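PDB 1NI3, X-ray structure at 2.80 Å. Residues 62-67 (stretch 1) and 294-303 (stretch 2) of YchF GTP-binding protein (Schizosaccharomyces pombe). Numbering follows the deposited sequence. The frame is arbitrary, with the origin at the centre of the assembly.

Stretch 1 (62-67) KVAVPD
Stretch 2, residues 294-303: LPKIIVTGYN

A helix can pack across a strand without a single hydrogen bond between them, provided that residues one turn apart on the helix present apolar groups to the strand. The contact between residues 294-303 and 62-67 of the S. pombe YchF GTP-binding protein illustrates the principle. The helix and the strand that includes K62 to A64 run almost perpendicular, their N-to-C directions 94° apart and their axes 8.7 Å apart at closest approach. The backbone from K62 to V65 is extended (phi/psi K62 -101/92, V63 -87/133, A64 -70/129, V65 -79/122), and P66 (-73/138) leads on to D67 (-162/102), whose t side chain caps the helix that follows. Two pairs fix the register: V65 CA lies 6.4 Å from I298 CA, and P66 CA lies 6.1 Å from P295 CA.

Stretch 2 is helical throughout, with phi between -40° and -69° and psi between -38° and -65°. Its i to i+4 ladder starts with I298 N to L294 O at 2.8 Å and ends with N303 N to V299 O, also 2.8 Å. L294 (m, t) makes no contact, so the interface opens at P295. P66 CG lies 3.9 Å from P295 CA and 4.1 Å from P295 CB; both prolines are C-gamma endo. The CA-to-CB bond of K296 points away; T300 OG1 (m rotamer) donates a 2.7 Å hydrogen bond to K296 O. I297 (m, t) is out of reach.

I298 is the centre of the packing. Its CA-to-CB bond points toward the strand, and chi1 -81° with chi2 69° brings I298 CG1 to 3.5 Å from CG1 of V63, a t rotamer whose CA-to-CB bond points toward the helix. I298 CG2 sits 3.7 Å from P66 CD, 3.9 Å from V65 CA and 4.2 Å from V65 CG1. A64 turns its CB away, yet A64 O lies 4.1 Å from I298 CG2, so one isoleucine touches all four residues from V63 to P66. The CA-to-CB bond of V299 (t) points sideways, and V299 CG2 lies 3.7 Å from P66 CG, giving that proline a third helical neighbour after P295 and I298.

T300 and G301 leave the strand untouched, and the next contact comes at Y302, one turn after I298. Its t chi1 and chi2 of 86° set the ring against V65, also t. V65 CG2 comes within 3.4 Å of Y302 CD1, while V65 CG1 stands over the ring face, 4.1 Å from the centroid of the Y302 ring and 20° off its normal, in a CH-pi contact. The tyrosine OH is hydrogen-bonded elsewhere in the structure. Together the two stretches bury 321 Å².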

# COMPACT_ATOMS: atom_id res chain seq x y z
N LYS A 62 -4.74 5.02 10.75
CA LYS A 62 -3.80 3.93 11.06
C LYS A 62 -4.66 2.66 11.12
O LYS A 62 -5.21 2.34 12.17
CB LYS A 62 -3.16 4.12 12.44
CG LYS A 62 -2.31 5.37 12.66
CD LYS A 62 -1.06 5.34 11.81
CE LYS A 62 -0.28 6.65 11.86
NZ LYS A 62 0.73 6.69 10.76
N VAL A 63 -4.79 1.95 10.00
CA VAL A 63 -5.62 0.74 10.01
C VAL A 63 -4.82 -0.48 10.44
O VAL A 63 -3.71 -0.72 9.96
CB VAL A 63 -6.22 0.48 8.61
CG1 VAL A 63 -7.34 -0.55 8.69
CG2 VAL A 63 -6.71 1.77 8.04
N ALA A 64 -5.39 -1.28 11.35
CA ALA A 64 -4.70 -2.46 11.83
C ALA A 64 -4.64 -3.52 10.75
O ALA A 64 -5.65 -3.85 10.14
CB ALA A 64 -5.40 -3.01 13.06
N VAL A 65 -3.44 -4.04 10.51
CA VAL A 65 -3.25 -5.07 9.49
C VAL A 65 -3.71 -6.41 10.05
O VAL A 65 -3.21 -6.87 11.09
CB VAL A 65 -1.78 -5.24 9.09
CG1 VAL A 65 -1.70 -6.11 7.86
CG2 VAL A 65 -1.14 -3.89 8.88
N PRO A 66 -4.67 -7.05 9.38
CA PRO A 66 -5.15 -8.34 9.88
C PRO A 66 -4.13 -9.46 9.62
O PRO A 66 -3.50 -9.53 8.56
CB PRO A 66 -6.47 -8.54 9.12
CG PRO A 66 -6.26 -7.78 7.85
CD PRO A 66 -5.52 -6.54 8.29
N ASP A 67 -3.95 -10.32 10.62
CA ASP A 67 -2.99 -11.40 10.49
C ASP A 67 -3.20 -12.52 11.49
O ASP A 67 -2.81 -12.41 12.65
CB ASP A 67 -1.57 -10.86 10.61
CG ASP A 67 -0.54 -11.96 10.63
OD1 ASP A 67 -0.65 -12.91 9.82
OD2 ASP A 67 0.39 -11.87 11.46
N LEU A 294 -12.70 -4.97 3.79
CA LEU A 294 -11.63 -4.23 4.44
C LEU A 294 -10.39 -5.09 4.58
O LEU A 294 -9.37 -4.82 3.95
CB LEU A 294 -12.04 -3.72 5.82
CG LEU A 294 -12.99 -2.53 5.72
CD1 LEU A 294 -13.29 -1.97 7.09
CD2 LEU A 294 -12.34 -1.48 4.83
N PRO A 295 -10.48 -6.17 5.38
CA PRO A 295 -9.32 -7.03 5.56
C PRO A 295 -8.60 -7.22 4.24
O PRO A 295 -7.44 -6.87 4.13
CB PRO A 295 -9.93 -8.30 6.12
CG PRO A 295 -11.31 -8.30 5.52
CD PRO A 295 -11.72 -6.88 5.72
N LYS A 296 -9.29 -7.75 3.24
CA LYS A 296 -8.67 -7.95 1.94
C LYS A 296 -8.02 -6.66 1.45
O LYS A 296 -6.84 -6.67 1.06
CB LYS A 296 -9.69 -8.39 0.91
CG LYS A 296 -9.18 -8.40 -0.52
CD LYS A 296 -8.14 -9.50 -0.71
CE LYS A 296 -7.82 -9.75 -2.19
NZ LYS A 296 -8.95 -10.37 -2.98
N ILE A 297 -8.75 -5.55 1.44
CA ILE A 297 -8.16 -4.30 0.98
C ILE A 297 -6.85 -4.01 1.72
O ILE A 297 -5.79 -3.94 1.09
CB ILE A 297 -9.13 -3.12 1.16
CG1 ILE A 297 -10.30 -3.25 0.18
CG2 ILE A 297 -8.40 -1.80 0.94
CD1 ILE A 297 -11.39 -2.25 0.38
N ILE A 298 -6.92 -3.83 3.03
CA ILE A 298 -5.71 -3.53 3.79
C ILE A 298 -4.55 -4.48 3.52
O ILE A 298 -3.41 -4.04 3.31
CB ILE A 298 -6.00 -3.48 5.31
CG1 ILE A 298 -6.58 -2.12 5.68
CG2 ILE A 298 -4.71 -3.68 6.12
CD1 ILE A 298 -7.96 -1.91 5.14
N VAL A 299 -4.81 -5.78 3.51
CA VAL A 299 -3.72 -6.71 3.27
C VAL A 299 -3.10 -6.39 1.92
O VAL A 299 -1.88 -6.24 1.82
CB VAL A 299 -4.19 -8.15 3.23
CG1 VAL A 299 -3.06 -9.03 2.78
CG2 VAL A 299 -4.68 -8.57 4.60
N THR A 300 -3.93 -6.28 0.89
CA THR A 300 -3.42 -5.98 -0.43
C THR A 300 -2.52 -4.75 -0.41
O THR A 300 -1.49 -4.70 -1.09
CB THR A 300 -4.56 -5.74 -1.42
OG1 THR A 300 -5.52 -6.80 -1.33
CG2 THR A 300 -4.01 -5.68 -2.84
N GLY A 301 -2.91 -3.76 0.39
CA GLY A 301 -2.13 -2.54 0.49
C GLY A 301 -0.81 -2.83 1.18
O GLY A 301 0.27 -2.58 0.62
N TYR A 302 -0.89 -3.36 2.39
CA TYR A 302 0.29 -3.72 3.16
C TYR A 302 1.27 -4.50 2.29
O TYR A 302 2.46 -4.23 2.31
CB TYR A 302 -0.12 -4.56 4.36
CG TYR A 302 0.98 -4.75 5.37
CD1 TYR A 302 1.19 -3.80 6.37
CD2 TYR A 302 1.77 -5.88 5.37
CE1 TYR A 302 2.15 -4.00 7.35
CE2 TYR A 302 2.74 -6.09 6.34
CZ TYR A 302 2.92 -5.14 7.33
OH TYR A 302 3.84 -5.37 8.32
N ASN A 303 0.76 -5.46 1.53
CA ASN A 303 1.62 -6.28 0.67
C ASN A 303 2.21 -5.52 -0.51
O ASN A 303 3.41 -5.63 -0.78
CB ASN A 303 0.86 -7.50 0.15
CG ASN A 303 0.69 -8.58 1.21
OD1 ASN A 303 1.57 -8.79 2.05
ND2 ASN A 303 -0.43 -9.29 1.15